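Transcriptional regulator, TetR family (PDB 3HE0) probably binds cis-regulatory DNA through an N-terminal helix-turn-helix domain and acts as a transcriptional regulator, as members of the TetR family generally do. Local coordinates at residues E144-K148 with W190-H196; V134-F138 with L155-F160; R89-L93 with L182-I186; A67-A71 with E127-F131. All coordinates share one frame; numbering follows the deposited sequence.

Interaction 1: residues E144-K148 with W190-H196; sequences EGVFK and WDAIIKH
Phe147 and Ile194 face each other through a single beta bridge, in which Lys195 N donates to Val146 O (3.1 Å) and Lys148 N to Ile193 O (2.8 Å), both nearly straight. Gly145, at positive phi, closes helix 132-143 with a Schellman motif and turns the chain toward this bridge. A water donates to Val146 O and to Lys195 O, adding a water-mediated link between the two backbones. Beneath the bridge the Phe147 ring aims its CE1-CZ edge at one face of the Trp190 indole, an offset edge-to-face pair with planes at 75°. Ile193 CD1 lies 3.6 Å from Phe147 CE1, and Ile194 CG2 meets the same ring at its edge. The Lys148 chain runs extended until a bend at chi4 (58°) turns NZ onto two carbonyls: it lies 2.7 Å from Ala192 O, approaching from above the carbonyl plane, and 2.7 Å from Ile194 O. Across the dimer, Asp191 of the second subunit pairs with this ammonium in a salt bridge. One ammonium thus binds carbonyls at the C-terminal end of helix 179-193, where its charge would probably be favoured by the helix dipole, and couples this tail to the dimer interface.

Interaction 2: residues V134-F138 with L155-F160; sequences VDRLF and LSGLSF
Phe138 and Phe160 carry the aromatic part of this contact. Their planes are inclined at 46°, an oblique pairing in which Phe138 CZ comes 3.6 Å from Phe160 CE2. A CH-pi contact adds to it: Leu155 CB sits over the centre of one face of Phe138, 3.9 Å from the ring centroid and only 10° off the normal. Phe138 CG stands anti to its own carbonyl carbon (chi1 -72°), which carries the ring across to the backbone of helix 152-158 and brings CE2 beside Ser156.

Aliphatic packing completes the apolar surface. Val134 CG1 touches Phe160 CE2 at 3.9 Å, and Leu137 CD2 reaches the edge of the same ring beside CZ, while Leu155 CD1 lies along CB and CD1 of Phe138.

The polar groups are held within their own segment or by neighbours. Ser159 OG donates to Leu155 O (2.7 Å), with its oxygen at the edge of the Phe138 ring, and Ser156 OG is bonded to Glu161. At the margin Asp135 takes a hydrogen bond from Asn152. Tyr88 of helix 84-97 meets Phe160, and Ile193 of helix 179-193 packs on Phe138. Between the two segments, then, dispersion and ring contacts pack helix 132-143 on the end of helix 152-158 and the start of helix 160-171, and the buried hydroxyl of Ser159 is satisfied by a backbone carbonyl where helix 152-158 ends.

Interaction 3: residues R89-L93 with L182-I186; sequences RTMWL and LEAAI
Ile186 fits between Trp92, Leu93 and Arg89. From its CB, the CG1 branch stands anti to the carbonyl carbon and passes over one face of the Trp92 indole, 3.7 Å from the centroid of the six-membered ring and 17° off its normal. CG1 is displaced toward the rim, with Trp92 CE3 at 3.6 Å. At the tip, CD1 stays beside Trp92 CE3 and lodges between two side chains of helix 84-97: Leu93 CD2 and Arg89 CG, each at 4.0 Å. Around this, Leu182 CD1 meets the edge of the indole near CZ3 and CH2, and Ala185 CB approaches CZ2. The Arg89 chain is extended to CD and then bent at chi3 (-76°), which presents its guanidinium side-on to Glu183. Arg89 NE reaches Glu183 OE1 at 3.0 Å and Arg89 NH1 reaches Glu183 OE2 at 2.9 Å, the second bond almost straight. Both oxygens are met on their syn side. This bidentate salt bridge borders the apolar patch, and Glu187, another acid close by, has a long, weak pairing with the same NH1.

The axes of the two short segments are 11.3 Å apart at an angle of 117°. The contact packs helix 84-97 on helix 179-193 within the all-helical C-terminal domain of a TetR-family regulator, and helix 179-193 also meets the second subunit, where Ala184 packs on Leu150 of that chain.

Interaction 4: residues A67-A71 with E127-F131; sequences AKRIA and ERKMF. With SO4 (sulfate ion), chain F.
Helix 55-74, which runs on from the predicted DNA-binding region, meets the end of helix 117-129 in the C-terminal family region. Two alanines make the close approach possible. Ala67 CB lies against CG and the carboxylate carbon of Glu127, 3.4 Å from CG. One turn on, Ala71 CB sits over one face of the Phe131 ring, 3.8 Å from its centroid and toward the rim, while Phe131 CE1 comes 3.4 Å from Ala71 CA. Ile70 CG2 meets this ring at its edge, near CZ. Selenomethionine Met130 spans the middle: its chain is extended beyond CG (chi2 170°), which lays SE against the helix backbone, 3.5 Å from Lys68 N and 3.7 Å from Ala67 CB. Its CB packs on Ala71 CB, and Gln75 NE2 donates to both Ala71 O and Met130 O. Arg128 NE bonds weakly to O3 of a sulfate ion (2.6 Å), probably from the crystallisation liquor, and long, weak ion pairs link its NH1 to Asp135 and Glu153. The contact is mostly apolar, with no hydrogen bond between the two segments themselves, so packing and the bridging Gln75 amide join the helix from the predicted DNA-binding region to the C-terminal domain.

Overall arrangement
Interaction 2 is the buried one of the four, almost entirely aromatic and aliphatic; the others are only partly buried. Interaction 1 is built on backbone and ammonium hydrogen bonds, whereas interaction 3 is edged by a salt bridge. Interactions 1 and 3 share helix 179-193, at its end and along its length. Interaction 2 touches both, meeting interaction 1 where Phe147 and Ile193 pack on it and interaction 3 through Phe160 against Met91 and Trp92. Interactions 1, 2 and 3 all reach the second subunit; interaction 4 does not. Nearest the chain centre, interaction 4 links helix 55-74 to helix 117-129, joins interaction 2 through the weak Arg128–Asp135 pair and makes no contact with interactions 1 and 3.

Interaction 1: residues E144-K148 with W190-H196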
loop_
_atom_site.group_PDB
_atom_site.type_symbol
_atom_site.label_atom_id
_atom_site.label_comp_id
_atom_site.label_asym_id
_atom_site.label_seq_id
_atom_site.Cartn_x
_atom_site.Cartn_y
_atom_site.Cartn_z
ATOM N N GLU A 144 27.013 12.731 2.515
ATOM C CA GLU A 144 27.907 12.320 3.605
ATOM C C GLU A 144 28.468 10.919 3.453
ATOM O O GLU A 144 29.197 10.457 4.317
ATOM C CB GLU A 144 27.185 12.439 4.957
ATOM C CG GLU A 144 27.019 13.886 5.405
ATOM C CD GLU A 144 26.070 14.059 6.592
ATOM O OE1 GLU A 144 25.668 13.063 7.219
ATOM O OE2 GLU A 144 25.730 15.222 6.913
ATOM N N GLY A 145 28.112 10.224 2.380
ATOM C CA GLY A 145 28.606 8.873 2.157
ATOM C C GLY A 145 27.964 7.830 3.058
ATOM O O GLY A 145 28.461 6.704 3.161
ATOM N N VAL A 146 26.847 8.188 3.695
ATOM C CA VAL A 146 26.165 7.305 4.630
ATOM C C VAL A 146 25.194 6.408 3.908
ATOM O O VAL A 146 25.186 5.194 4.121
ATOM C CB VAL A 146 25.450 8.126 5.712
ATOM C CG1 VAL A 146 24.447 7.268 6.489
ATOM C CG2 VAL A 146 26.499 8.740 6.628
ATOM N N PHE A 147 24.415 7.002 3.010
ATOM C CA PHE A 147 23.389 6.275 2.247
ATOM C C PHE A 147 23.883 5.755 0.900
ATOM O O PHE A 147 24.780 6.322 0.292
ATOM C CB PHE A 147 22.170 7.166 2.002
ATOM C CG PHE A 147 21.417 7.533 3.246
ATOM C CD1 PHE A 147 21.340 6.662 4.331
ATOM C CD2 PHE A 147 20.707 8.712 3.305
ATOM C CE1 PHE A 147 20.612 6.998 5.481
ATOM C CE2 PHE A 147 19.977 9.046 4.448
ATOM C CZ PHE A 147 19.943 8.186 5.545
ATOM N N LYS A 148 23.293 4.641 0.466
ATOM C CA LYS A 148 23.484 4.126 -0.879
ATOM C C LYS A 148 23.084 5.172 -1.935
ATOM O O LYS A 148 22.085 5.919 -1.778
ATOM C CB LYS A 148 22.625 2.863 -1.104
ATOM C CG LYS A 148 22.847 1.652 -0.143
ATOM C CD LYS A 148 22.216 0.346 -0.734
ATOM C CE LYS A 148 22.419 -0.913 0.121
ATOM N NZ LYS A 148 21.885 -0.825 1.525
ATOM N N TRP A 190 16.779 0.980 8.215
ATOM C CA TRP A 190 17.984 1.797 8.079
ATOM C C TRP A 190 19.069 0.994 7.333
ATOM O O TRP A 190 19.727 1.533 6.444
ATOM C CB TRP A 190 18.464 2.189 9.466
ATOM C CG TRP A 190 19.663 3.003 9.562
ATOM C CD1 TRP A 190 20.897 2.573 9.956
ATOM C CD2 TRP A 190 19.780 4.425 9.359
ATOM N NE1 TRP A 190 21.768 3.619 9.996
ATOM C CE2 TRP A 190 21.116 4.766 9.616
ATOM C CE3 TRP A 190 18.894 5.417 8.960
ATOM C CZ2 TRP A 190 21.596 6.075 9.508
ATOM C CZ3 TRP A 190 19.364 6.731 8.842
ATOM C CH2 TRP A 190 20.699 7.043 9.123
ATOM N N ASP A 191 19.199 -0.300 7.645
ATOM C CA ASP A 191 20.131 -1.169 6.926
ATOM C C ASP A 191 19.877 -1.169 5.421
ATOM O O ASP A 191 20.822 -1.311 4.628
ATOM C CB ASP A 191 20.044 -2.610 7.412
ATOM C CG ASP A 191 20.787 -2.844 8.718
ATOM O OD1 ASP A 191 21.615 -1.972 9.063
ATOM O OD2 ASP A 191 20.551 -3.908 9.372
ATOM N N ALA A 192 18.612 -1.062 5.023
ATOM C CA ALA A 192 18.267 -1.084 3.605
ATOM C C ALA A 192 18.898 0.116 2.895
ATOM O O ALA A 192 19.345 -0.011 1.798
ATOM C CB ALA A 192 16.737 -1.101 3.397
ATOM N N ILE A 193 18.964 1.262 3.552
ATOM C CA ILE A 193 19.378 2.494 2.877
ATOM C C ILE A 193 20.828 2.901 3.127
ATOM O O ILE A 193 21.386 3.691 2.346
ATOM C CB ILE A 193 18.395 3.666 3.132
ATOM C CG1 ILE A 193 18.329 4.000 4.612
ATOM C CG2 ILE A 193 17.005 3.330 2.490
ATOM C CD1 ILE A 193 17.507 5.311 4.948
ATOM N N ILE A 194 21.463 2.357 4.161
ATOM C CA ILE A 194 22.870 2.685 4.393
ATOM C C ILE A 194 23.794 1.752 3.579
ATOM O O ILE A 194 23.397 0.636 3.160
ATOM C CB ILE A 194 23.253 2.702 5.896
ATOM C CG1 ILE A 194 23.185 1.307 6.531
ATOM C CG2 ILE A 194 22.386 3.704 6.668
ATOM C CD1 ILE A 194 24.013 1.211 7.844
ATOM N N LYS A 195 24.989 2.260 3.303
ATOM C CA LYS A 195 26.080 1.492 2.707
ATOM C C LYS A 195 26.639 0.519 3.742
ATOM O O LYS A 195 26.627 0.820 4.926
ATOM C CB LYS A 195 27.183 2.442 2.222
ATOM C CG LYS A 195 26.778 3.196 0.980
ATOM C CD LYS A 195 27.760 4.323 0.610
ATOM C CE LYS A 195 28.876 3.838 -0.287
ATOM N NZ LYS A 195 29.776 4.952 -0.733
ATOM N N HIS A 196 27.081 -0.655 3.311
ATOM C CA HIS A 196 27.582 -1.667 4.256
ATOM C C HIS A 196 29.001 -2.105 3.907
ATOM O O HIS A 196 29.689 -2.652 4.801
ATOM C CB HIS A 196 26.667 -2.894 4.315
ATOM C CG HIS A 196 25.347 -2.630 4.972
ATOM N ND1 HIS A 196 25.175 -2.657 6.341
ATOM C CD2 HIS A 196 24.136 -2.323 4.443
ATOM C CE1 HIS A 196 23.909 -2.386 6.625
ATOM N NE2 HIS A 196 23.258 -2.183 5.492
ATOM O OXT HIS A 196 29.469 -1.928 2.751
HETATM O O HOH W 1 26.641 3.655 5.691
#

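Interaction 2: residues V134-F138 with L155-F160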
loop_
_atom_site.group_PDB
_atom_site.type_symbol
_atom_site.label_atom_id
_atom_site.label_comp_id
_atom_site.label_asym_id
_atom_site.label_seq_id
_atom_site.Cartn_x
_atom_site.Cartn_y
_atom_site.Cartn_z
ATOM N N VAL A 134 12.206 15.176 3.646
ATOM C CA VAL A 134 12.582 13.761 3.359
ATOM C C VAL A 134 13.730 13.775 2.345
ATOM O O VAL A 134 14.730 13.053 2.469
ATOM C CB VAL A 134 11.398 12.927 2.814
ATOM C CG1 VAL A 134 11.838 11.496 2.463
ATOM C CG2 VAL A 134 10.275 12.905 3.828
ATOM N N ASP A 135 13.600 14.638 1.346
ATOM C CA ASP A 135 14.660 14.763 0.354
ATOM C C ASP A 135 15.942 15.256 0.956
ATOM O O ASP A 135 17.022 14.804 0.565
ATOM C CB ASP A 135 14.239 15.679 -0.773
ATOM C CG ASP A 135 13.305 14.998 -1.728
ATOM O OD1 ASP A 135 13.582 13.846 -2.186
ATOM O OD2 ASP A 135 12.281 15.629 -2.011
ATOM N N ARG A 136 15.836 16.172 1.908
ATOM C CA ARG A 136 17.038 16.751 2.504
ATOM C C ARG A 136 17.787 15.698 3.312
ATOM O O ARG A 136 19.023 15.595 3.205
ATOM C CB ARG A 136 16.718 17.969 3.362
ATOM C CG ARG A 136 17.897 18.910 3.499
ATOM C CD ARG A 136 17.545 20.047 4.439
ATOM N NE ARG A 136 18.377 21.246 4.272
ATOM C CZ ARG A 136 18.285 22.126 3.263
ATOM N NH1 ARG A 136 19.093 23.197 3.236
ATOM N NH2 ARG A 136 17.403 21.946 2.273
ATOM N N LEU A 137 17.039 14.883 4.066
ATOM C CA LEU A 137 17.602 13.706 4.730
ATOM C C LEU A 137 18.390 12.822 3.741
ATOM O O LEU A 137 19.570 12.523 3.945
ATOM C CB LEU A 137 16.498 12.879 5.406
ATOM C CG LEU A 137 16.935 11.515 5.954
ATOM C CD1 LEU A 137 17.834 11.628 7.189
ATOM C CD2 LEU A 137 15.765 10.662 6.296
ATOM N N PHE A 138 17.732 12.383 2.683
ATOM C CA PHE A 138 18.367 11.420 1.763
ATOM C C PHE A 138 19.551 12.098 1.015
ATOM O O PHE A 138 20.628 11.497 0.855
ATOM C CB PHE A 138 17.348 10.860 0.772
ATOM C CG PHE A 138 16.341 9.896 1.371
ATOM C CD1 PHE A 138 16.725 8.885 2.260
ATOM C CD2 PHE A 138 14.999 9.979 1.028
ATOM C CE1 PHE A 138 15.785 8.016 2.805
ATOM C CE2 PHE A 138 14.052 9.076 1.562
ATOM C CZ PHE A 138 14.448 8.110 2.441
ATOM N N LEU A 155 15.248 5.091 -2.371
ATOM C CA LEU A 155 15.542 5.102 -0.949
ATOM C C LEU A 155 14.227 5.150 -0.140
ATOM O O LEU A 155 14.053 4.423 0.838
ATOM C CB LEU A 155 16.450 6.287 -0.609
ATOM C CG LEU A 155 17.857 6.249 -1.225
ATOM C CD1 LEU A 155 18.613 7.545 -0.871
ATOM C CD2 LEU A 155 18.630 4.988 -0.789
ATOM N N SER A 156 13.273 5.967 -0.587
ATOM C CA SER A 156 11.996 6.062 0.119
ATOM C C SER A 156 11.240 4.735 0.049
ATOM O O SER A 156 10.748 4.246 1.070
ATOM C CB SER A 156 11.134 7.203 -0.417
ATOM O OG SER A 156 9.948 7.373 0.395
ATOM N N GLY A 157 11.197 4.143 -1.143
ATOM C CA GLY A 157 10.536 2.852 -1.333
ATOM C C GLY A 157 11.122 1.746 -0.464
ATOM O O GLY A 157 10.408 0.869 -0.050
ATOM N N LEU A 158 12.423 1.808 -0.175
ATOM C CA LEU A 158 13.106 0.762 0.578
ATOM C C LEU A 158 12.970 0.887 2.092
ATOM O O LEU A 158 13.219 -0.086 2.814
ATOM C CB LEU A 158 14.588 0.782 0.239
ATOM C CG LEU A 158 14.979 0.281 -1.142
ATOM C CD1 LEU A 158 16.351 0.909 -1.456
ATOM C CD2 LEU A 158 14.918 -1.266 -1.265
ATOM N N SER A 159 12.547 2.062 2.563
ATOM C CA SER A 159 12.597 2.387 3.969
ATOM C C SER A 159 11.210 2.879 4.460
ATOM O O SER A 159 10.359 2.064 4.858
ATOM C CB SER A 159 13.722 3.399 4.223
ATOM O OG SER A 159 13.525 4.609 3.519
ATOM N N PHE A 160 10.952 4.175 4.357
ATOM C CA PHE A 160 9.670 4.726 4.770
ATOM C C PHE A 160 8.461 4.031 4.163
ATOM O O PHE A 160 7.584 3.584 4.901
ATOM C CB PHE A 160 9.605 6.224 4.455
ATOM C CG PHE A 160 10.623 7.043 5.199
ATOM C CD1 PHE A 160 10.859 6.834 6.561
ATOM C CD2 PHE A 160 11.355 8.018 4.557
ATOM C CE1 PHE A 160 11.788 7.612 7.268
ATOM C CE2 PHE A 160 12.299 8.802 5.277
ATOM C CZ PHE A 160 12.510 8.582 6.623
#

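Interaction 3: residues R89-L93 with L182-I186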
loop_
_atom_site.group_PDB
_atom_site.type_symbol
_atom_site.label_atom_id
_atom_site.label_comp_id
_atom_site.label_asym_id
_atom_site.label_seq_id
_atom_site.Cartn_x
_atom_site.Cartn_y
_atom_site.Cartn_z
ATOM N N ARG A 89 14.513 8.327 12.339
ATOM C CA ARG A 89 13.676 7.671 13.336
ATOM C C ARG A 89 12.405 8.456 13.585
ATOM O O ARG A 89 11.332 7.863 13.758
ATOM C CB ARG A 89 14.437 7.475 14.663
ATOM C CG ARG A 89 13.636 6.732 15.763
ATOM C CD ARG A 89 14.422 6.517 17.078
ATOM N NE ARG A 89 15.391 5.446 16.913
ATOM C CZ ARG A 89 16.683 5.611 16.625
ATOM N NH1 ARG A 89 17.461 4.542 16.489
ATOM N NH2 ARG A 89 17.209 6.835 16.477
ATOM N N THR A 90 12.509 9.782 13.644
ATOM C CA THR A 90 11.345 10.593 13.925
ATOM C C THR A 90 10.274 10.386 12.850
ATOM O O THR A 90 9.120 10.088 13.151
ATOM C CB THR A 90 11.707 12.111 14.037
ATOM O OG1 THR A 90 12.729 12.284 15.020
ATOM C CG2 THR A 90 10.510 12.948 14.444
HETATM N N MSE A 91 10.668 10.551 11.595
HETATM C CA MSE A 91 9.746 10.432 10.481
HETATM C C MSE A 91 9.198 9.012 10.401
HETATM O O MSE A 91 8.016 8.822 10.133
HETATM C CB MSE A 91 10.439 10.796 9.166
HETATM C CG MSE A 91 10.741 12.273 9.060
HETATM SE SE MSE A 91 11.767 12.674 7.457
HETATM C CE MSE A 91 11.837 14.615 7.649
ATOM N N TRP A 92 10.053 8.024 10.646
ATOM C CA TRP A 92 9.632 6.618 10.580
ATOM C C TRP A 92 8.499 6.417 11.578
ATOM O O TRP A 92 7.489 5.818 11.263
ATOM C CB TRP A 92 10.818 5.699 10.899
ATOM C CG TRP A 92 10.649 4.286 10.508
ATOM C CD1 TRP A 92 11.246 3.639 9.450
ATOM C CD2 TRP A 92 9.848 3.307 11.170
ATOM N NE1 TRP A 92 10.854 2.321 9.422
ATOM C CE2 TRP A 92 10.000 2.098 10.474
ATOM C CE3 TRP A 92 9.030 3.332 12.300
ATOM C CZ2 TRP A 92 9.340 0.948 10.852
ATOM C CZ3 TRP A 92 8.389 2.179 12.673
ATOM C CH2 TRP A 92 8.547 1.005 11.951
ATOM N N LEU A 93 8.670 6.945 12.786
ATOM C CA LEU A 93 7.667 6.804 13.855
ATOM C C LEU A 93 6.428 7.656 13.600
ATOM O O LEU A 93 5.311 7.256 13.925
ATOM C CB LEU A 93 8.262 7.153 15.222
ATOM C CG LEU A 93 9.145 6.059 15.829
ATOM C CD1 LEU A 93 9.796 6.550 17.131
ATOM C CD2 LEU A 93 8.351 4.777 16.090
ATOM N N LEU A 182 9.869 -2.939 17.582
ATOM C CA LEU A 182 9.729 -1.756 16.739
ATOM C C LEU A 182 11.080 -1.104 16.425
ATOM O O LEU A 182 11.380 -0.735 15.253
ATOM C CB LEU A 182 8.794 -0.758 17.425
ATOM C CG LEU A 182 8.035 0.226 16.543
ATOM C CD1 LEU A 182 7.256 -0.483 15.455
ATOM C CD2 LEU A 182 7.091 1.042 17.416
ATOM N N GLU A 183 11.905 -0.943 17.453
ATOM C CA GLU A 183 13.247 -0.392 17.242
ATOM C C GLU A 183 14.039 -1.334 16.326
ATOM O O GLU A 183 14.806 -0.855 15.492
ATOM C CB GLU A 183 13.982 -0.140 18.564
ATOM C CG GLU A 183 15.413 0.444 18.432
ATOM C CD GLU A 183 15.482 1.761 17.647
ATOM O OE1 GLU A 183 14.633 2.663 17.877
ATOM O OE2 GLU A 183 16.403 1.893 16.792
ATOM N N ALA A 184 13.814 -2.646 16.439
ATOM C CA ALA A 184 14.502 -3.594 15.557
ATOM C C ALA A 184 14.049 -3.388 14.125
ATOM O O ALA A 184 14.874 -3.413 13.209
ATOM C CB ALA A 184 14.293 -5.041 15.981
ATOM N N ALA A 185 12.755 -3.147 13.932
ATOM C CA ALA A 185 12.249 -2.800 12.593
ATOM C C ALA A 185 12.841 -1.497 12.035
ATOM O O ALA A 185 13.196 -1.438 10.836
ATOM C CB ALA A 185 10.719 -2.727 12.575
ATOM N N ILE A 186 12.949 -0.459 12.871
ATOM C CA ILE A 186 13.529 0.812 12.430
ATOM C C ILE A 186 14.975 0.586 11.987
ATOM O O ILE A 186 15.401 1.044 10.910
ATOM C CB ILE A 186 13.504 1.878 13.543
ATOM C CG1 ILE A 186 12.058 2.306 13.887
ATOM C CG2 ILE A 186 14.347 3.060 13.137
ATOM C CD1 ILE A 186 11.916 3.122 15.269
#

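Interaction 4: residues A67-A71 with E127-F131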
loop_
_atom_site.group_PDB
_atom_site.type_symbol
_atom_site.label_atom_id
_atom_site.label_comp_id
_atom_site.label_asym_id
_atom_site.label_seq_id
_atom_site.Cartn_x
_atom_site.Cartn_y
_atom_site.Cartn_z
ATOM N N ALA A 67 -2.402 14.812 0.671
ATOM C CA ALA A 67 -0.938 14.795 0.503
ATOM C C ALA A 67 -0.251 15.867 1.382
ATOM O O ALA A 67 0.798 15.626 2.002
ATOM C CB ALA A 67 -0.565 14.978 -0.974
ATOM N N LYS A 68 -0.852 17.038 1.483
ATOM C CA LYS A 68 -0.197 18.104 2.248
ATOM C C LYS A 68 -0.197 17.764 3.732
ATOM O O LYS A 68 0.769 18.010 4.456
ATOM C CB LYS A 68 -0.880 19.450 1.984
ATOM C CG LYS A 68 -0.304 20.663 2.794
ATOM C CD LYS A 68 1.268 20.691 2.827
ATOM C CE LYS A 68 1.863 22.092 2.536
ATOM N NZ LYS A 68 1.247 23.191 3.387
ATOM N N ARG A 69 -1.291 17.188 4.196
ATOM C CA ARG A 69 -1.403 16.849 5.596
ATOM C C ARG A 69 -0.455 15.701 5.962
ATOM O O ARG A 69 0.228 15.752 6.983
ATOM C CB ARG A 69 -2.854 16.490 5.911
ATOM C CG ARG A 69 -3.822 17.692 5.761
ATOM C CD ARG A 69 -4.790 17.707 6.861
ATOM N NE ARG A 69 -5.930 16.856 6.580
ATOM C CZ ARG A 69 -6.519 16.038 7.448
ATOM N NH1 ARG A 69 -7.576 15.353 7.044
ATOM N NH2 ARG A 69 -6.056 15.860 8.690
ATOM N N ILE A 70 -0.406 14.691 5.097
ATOM C CA ILE A 70 0.511 13.576 5.284
ATOM C C ILE A 70 1.940 14.136 5.379
ATOM O O ILE A 70 2.638 13.869 6.369
ATOM C CB ILE A 70 0.340 12.522 4.195
ATOM C CG1 ILE A 70 -1.011 11.839 4.386
ATOM C CG2 ILE A 70 1.471 11.461 4.270
ATOM C CD1 ILE A 70 -1.451 11.002 3.187
ATOM N N ALA A 71 2.318 15.003 4.442
ATOM C CA ALA A 71 3.678 15.577 4.436
ATOM C C ALA A 71 4.016 16.294 5.729
ATOM O O ALA A 71 5.119 16.108 6.279
ATOM C CB ALA A 71 3.899 16.490 3.231
ATOM N N GLU A 127 2.706 16.803 -5.281
ATOM C CA GLU A 127 2.869 16.113 -3.993
ATOM C C GLU A 127 4.343 15.918 -3.585
ATOM O O GLU A 127 4.678 16.005 -2.401
ATOM C CB GLU A 127 2.098 14.785 -4.000
ATOM C CG GLU A 127 0.577 15.020 -4.138
ATOM C CD GLU A 127 -0.256 13.742 -4.217
ATOM O OE1 GLU A 127 0.338 12.639 -4.287
ATOM O OE2 GLU A 127 -1.518 13.853 -4.193
ATOM N N ARG A 128 5.230 15.706 -4.557
ATOM C CA ARG A 128 6.642 15.470 -4.242
ATOM C C ARG A 128 7.240 16.695 -3.555
ATOM O O ARG A 128 7.824 16.583 -2.478
ATOM C CB ARG A 128 7.438 15.105 -5.491
ATOM C CG ARG A 128 8.513 14.064 -5.244
ATOM C CD ARG A 128 9.839 14.703 -4.877
ATOM N NE ARG A 128 10.875 13.730 -4.513
ATOM C CZ ARG A 128 11.643 13.054 -5.373
ATOM N NH1 ARG A 128 12.568 12.224 -4.909
ATOM N NH2 ARG A 128 11.501 13.192 -6.687
ATOM N N LYS A 129 7.046 17.863 -4.152
ATOM C CA LYS A 129 7.479 19.125 -3.542
ATOM C C LYS A 129 7.174 19.266 -2.033
ATOM O O LYS A 129 7.923 19.918 -1.303
ATOM C CB LYS A 129 6.864 20.305 -4.304
ATOM C CG LYS A 129 7.396 20.434 -5.721
ATOM C CD LYS A 129 6.821 21.629 -6.468
ATOM C CE LYS A 129 7.384 21.682 -7.888
ATOM N NZ LYS A 129 7.295 23.035 -8.495
HETATM N N MSE A 130 6.099 18.639 -1.564
HETATM C CA MSE A 130 5.701 18.729 -0.153
HETATM C C MSE A 130 6.606 17.976 0.840
HETATM O O MSE A 130 6.527 18.217 2.030
HETATM C CB MSE A 130 4.270 18.224 0.007
HETATM C CG MSE A 130 3.256 18.925 -0.864
HETATM SE SE MSE A 130 1.494 18.070 -0.874
HETATM C CE MSE A 130 0.619 19.153 -2.263
ATOM N N PHE A 131 7.453 17.068 0.368
ATOM C CA PHE A 131 8.302 16.253 1.260
ATOM C C PHE A 131 9.753 16.743 1.280
ATOM O O PHE A 131 10.690 15.954 1.190
ATOM C CB PHE A 131 8.212 14.770 0.852
ATOM C CG PHE A 131 6.864 14.179 1.099
ATOM C CD1 PHE A 131 6.542 13.652 2.335
ATOM C CD2 PHE A 131 5.885 14.215 0.123
ATOM C CE1 PHE A 131 5.261 13.147 2.596
ATOM C CE2 PHE A 131 4.592 13.709 0.376
ATOM C CZ PHE A 131 4.296 13.168 1.617
HETATM S S SO4 F . 10.621 11.219 -1.821
HETATM O O1 SO4 F . 9.646 10.606 -0.907
HETATM O O2 SO4 F . 11.267 10.221 -2.669
HETATM O O3 SO4 F . 9.902 12.172 -2.662
HETATM O O4 SO4 F . 11.677 11.905 -1.076
#